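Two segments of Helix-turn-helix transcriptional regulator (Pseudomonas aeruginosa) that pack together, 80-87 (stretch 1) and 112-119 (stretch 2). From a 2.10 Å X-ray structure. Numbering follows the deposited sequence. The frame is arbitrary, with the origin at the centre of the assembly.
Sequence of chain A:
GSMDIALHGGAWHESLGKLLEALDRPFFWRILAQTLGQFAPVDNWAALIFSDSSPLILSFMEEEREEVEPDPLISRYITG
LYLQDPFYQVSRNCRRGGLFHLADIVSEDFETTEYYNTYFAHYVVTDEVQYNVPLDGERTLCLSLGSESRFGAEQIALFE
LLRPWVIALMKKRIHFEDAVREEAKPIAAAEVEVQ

Stretch 1 (80-87) GLYLQDPF
Stretch 2 112-119: TTEYYNTY

How are the two backbones shaped and set against each other? Stretch 1 continues a helix that begins earlier in the chain, then tightens into a 3-10 segment over 82-84 (L83 N to G80 O 3.0 Å, Q84 N to L81 O 2.9 Å), passes through D85 in an extended conformation (phi/psi -78/115°) and starts a new helix at P86. G80 has phi 171°, where a CB would jam against the preceding carbonyl, so glycine suits the position. In stretch 2, T113 is the loop residue just before a helix that starts at E114, with a wider pi-type turn at 116-119. The register is set by L81 and Y115, whose CA atoms lie 5.6 Å apart, and the contact buries 372 Å² in all.

Why does Y115 dominate the contact? Its CB points toward stretch 1, and chi1 of 171° (t) with chi2 of 79° lays the ring along the bend between the 3-10 segment and the next helix. D85 covers one face: its CA sits 4.0 Å from the centroid of the Y115 ring, 17° off the normal, a CH-pi contact. L81 CB is 4.3 Å from Y115 CD1, and P86 CD is 4.1 Å from Y115 CE2. A tyrosine suits this place because its long flat ring gives these neighbours an apolar surface while its hydroxyl reaches polar company: Y115 OH lies 3.3 Å from D85 OD2 and donates to water 2, 2.5 Å from its oxygen, which in turn donates to D85 OD1 at 2.7 Å.

What does Q84 do at the start of the second helix? With chi1 -55° (m), chi2 156° (t) and chi3 29°, its side chain extends toward stretch 2 and brings its carbonyl oxygen to the first turn, where backbone NH groups lack partners from a preceding turn. Y115 N donates to Q84 OE1 at 3.0 Å and 161°, a direct hydrogen bond between the stretches. The amide's other end is used too: Q84 NE2 donates to water 1 at 3.0 Å, and that water donates to E114 OE1 at 2.6 Å. E114 reaches it with an extended side chain, chi1 -175° and chi2 174° (both t).

How are the remaining side chains held in place? Both helix starts are capped. D85, chi1 -179° (t), accepts from F87 N at OD1, 2.8 Å away; T113, chi1 65° (p), turns OG1 back to accept from Y116 N at 3.1 Å, leaving its CB 3.5 Å from Q84 OE1. Buried L81 adopts chi1 -77° (m) and chi2 178° (t), which places CD2 4.0 Å from E114 OE1 and CD1 3.7 Å from T118 OG1. T118, chi1 59° (p), has its hydroxyl donating to E114 O at 2.7 Å, so this polar atom is satisfied within its own helix even as it meets the leucine methyl.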

# COMPACT_ATOMS: atom_id res chain seq x y z
N GLY A 80 -18.97 -1.91 -27.56
CA GLY A 80 -19.26 -3.22 -28.12
C GLY A 80 -18.10 -4.15 -28.39
O GLY A 80 -18.23 -5.36 -28.19
N LEU A 81 -16.98 -3.63 -28.88
CA LEU A 81 -15.87 -4.51 -29.23
C LEU A 81 -15.31 -5.25 -28.01
O LEU A 81 -14.76 -6.34 -28.15
CB LEU A 81 -14.74 -3.72 -29.91
CG LEU A 81 -14.95 -3.35 -31.37
CD1 LEU A 81 -13.76 -2.52 -31.85
CD2 LEU A 81 -15.12 -4.61 -32.22
N TYR A 82 -15.46 -4.69 -26.80
CA TYR A 82 -15.00 -5.39 -25.60
C TYR A 82 -15.66 -6.75 -25.44
O TYR A 82 -15.12 -7.61 -24.73
CB TYR A 82 -15.29 -4.57 -24.35
CG TYR A 82 -16.72 -4.68 -23.88
CD1 TYR A 82 -17.70 -3.83 -24.37
CD2 TYR A 82 -17.10 -5.64 -22.93
CE1 TYR A 82 -19.02 -3.93 -23.94
CE2 TYR A 82 -18.43 -5.75 -22.50
CZ TYR A 82 -19.38 -4.88 -23.00
OH TYR A 82 -20.70 -4.96 -22.57
N LEU A 83 -16.84 -6.94 -26.04
CA LEU A 83 -17.50 -8.24 -25.96
C LEU A 83 -16.68 -9.34 -26.61
O LEU A 83 -16.85 -10.52 -26.27
CB LEU A 83 -18.89 -8.17 -26.62
CG LEU A 83 -19.88 -7.30 -25.84
CD1 LEU A 83 -21.20 -7.03 -26.64
CD2 LEU A 83 -20.18 -7.97 -24.50
N GLN A 84 -15.82 -9.00 -27.57
CA GLN A 84 -14.92 -9.95 -28.22
C GLN A 84 -13.55 -10.00 -27.56
O GLN A 84 -12.66 -10.73 -28.03
CB GLN A 84 -14.75 -9.59 -29.71
CG GLN A 84 -16.10 -9.48 -30.50
CD GLN A 84 -15.99 -8.58 -31.74
OE1 GLN A 84 -14.91 -8.45 -32.35
NE2 GLN A 84 -17.11 -7.98 -32.14
N ASP A 85 -13.35 -9.24 -26.50
CA ASP A 85 -12.06 -9.24 -25.81
C ASP A 85 -11.99 -10.49 -24.95
O ASP A 85 -12.78 -10.63 -24.00
CB ASP A 85 -11.90 -7.98 -24.98
CG ASP A 85 -10.54 -7.89 -24.26
OD1 ASP A 85 -9.80 -8.90 -24.21
OD2 ASP A 85 -10.25 -6.82 -23.69
N PRO A 86 -11.08 -11.42 -25.25
CA PRO A 86 -10.97 -12.63 -24.41
C PRO A 86 -10.80 -12.32 -22.93
O PRO A 86 -11.23 -13.11 -22.07
CB PRO A 86 -9.75 -13.37 -25.00
CG PRO A 86 -9.04 -12.38 -25.86
CD PRO A 86 -10.07 -11.38 -26.32
N PHE A 87 -10.24 -11.16 -22.59
CA PHE A 87 -10.06 -10.83 -21.18
C PHE A 87 -11.37 -10.37 -20.53
O PHE A 87 -11.54 -10.55 -19.32
CB PHE A 87 -8.98 -9.77 -21.03
CG PHE A 87 -7.59 -10.32 -21.23
CD1 PHE A 87 -6.95 -10.97 -20.18
CD2 PHE A 87 -6.96 -10.26 -22.46
CE1 PHE A 87 -5.67 -11.51 -20.34
CE2 PHE A 87 -5.67 -10.81 -22.64
CZ PHE A 87 -5.04 -11.43 -21.58
N THR A 112 -9.93 -13.96 -35.97
CA THR A 112 -10.86 -13.55 -37.00
C THR A 112 -11.83 -12.46 -36.54
O THR A 112 -12.66 -12.02 -37.33
CB THR A 112 -11.65 -14.76 -37.53
OG1 THR A 112 -12.67 -15.11 -36.59
CG2 THR A 112 -10.71 -15.94 -37.72
N THR A 113 -11.75 -12.03 -35.29
CA THR A 113 -12.68 -11.03 -34.77
C THR A 113 -12.26 -9.64 -35.22
O THR A 113 -11.08 -9.37 -35.48
CB THR A 113 -12.75 -11.08 -33.24
OG1 THR A 113 -11.49 -10.69 -32.69
CG2 THR A 113 -13.12 -12.48 -32.75
N GLU A 114 -13.24 -8.74 -35.32
CA GLU A 114 -12.91 -7.34 -35.56
C GLU A 114 -12.02 -6.79 -34.45
O GLU A 114 -11.08 -6.03 -34.71
CB GLU A 114 -14.18 -6.51 -35.70
CG GLU A 114 -13.92 -5.06 -36.06
CD GLU A 114 -15.20 -4.29 -36.32
OE1 GLU A 114 -16.28 -4.88 -36.09
OE2 GLU A 114 -15.14 -3.12 -36.76
N TYR A 115 -12.32 -7.16 -33.20
CA TYR A 115 -11.51 -6.72 -32.06
C TYR A 115 -10.02 -6.98 -32.30
O TYR A 115 -9.17 -6.11 -32.09
CB TYR A 115 -12.01 -7.40 -30.77
CG TYR A 115 -11.09 -7.15 -29.60
CD1 TYR A 115 -11.14 -5.94 -28.93
CD2 TYR A 115 -10.14 -8.10 -29.21
CE1 TYR A 115 -10.29 -5.67 -27.89
CE2 TYR A 115 -9.27 -7.84 -28.14
CZ TYR A 115 -9.37 -6.61 -27.49
OH TYR A 115 -8.55 -6.26 -26.45
N TYR A 116 -9.68 -8.18 -32.78
CA TYR A 116 -8.28 -8.53 -33.01
C TYR A 116 -7.62 -7.59 -34.02
O TYR A 116 -6.48 -7.14 -33.81
CB TYR A 116 -8.20 -9.98 -33.50
CG TYR A 116 -6.80 -10.48 -33.79
CD1 TYR A 116 -5.97 -10.89 -32.75
CD2 TYR A 116 -6.32 -10.58 -35.09
CE1 TYR A 116 -4.69 -11.37 -33.00
CE2 TYR A 116 -5.03 -11.06 -35.35
CZ TYR A 116 -4.23 -11.45 -34.30
OH TYR A 116 -2.96 -11.93 -34.53
N ASN A 117 -8.31 -7.27 -35.11
CA ASN A 117 -7.69 -6.54 -36.20
C ASN A 117 -7.75 -5.04 -36.03
O ASN A 117 -7.06 -4.31 -36.76
CB ASN A 117 -8.34 -6.93 -37.53
CG ASN A 117 -8.03 -8.34 -37.90
OD1 ASN A 117 -6.94 -8.64 -38.39
ND2 ASN A 117 -8.99 -9.24 -37.66
N THR A 118 -8.55 -4.55 -35.09
CA THR A 118 -8.67 -3.12 -34.91
C THR A 118 -8.06 -2.71 -33.57
O THR A 118 -6.93 -2.22 -33.53
CB THR A 118 -10.15 -2.71 -35.04
OG1 THR A 118 -10.93 -3.41 -34.06
CG2 THR A 118 -10.67 -3.09 -36.43
N TYR A 119 -8.77 -2.97 -32.48
CA TYR A 119 -8.33 -2.48 -31.17
C TYR A 119 -7.06 -3.20 -30.71
O TYR A 119 -6.08 -2.56 -30.33
CB TYR A 119 -9.47 -2.65 -30.16
CG TYR A 119 -9.15 -2.11 -28.80
CD1 TYR A 119 -9.59 -0.85 -28.40
CD2 TYR A 119 -8.38 -2.85 -27.91
CE1 TYR A 119 -9.27 -0.35 -27.13
CE2 TYR A 119 -8.05 -2.37 -26.66
CZ TYR A 119 -8.50 -1.12 -26.28
OH TYR A 119 -8.16 -0.66 -25.02
O HOH W 1 -17.62 -6.68 -34.85
O HOH W 2 -7.56 -8.36 -25.56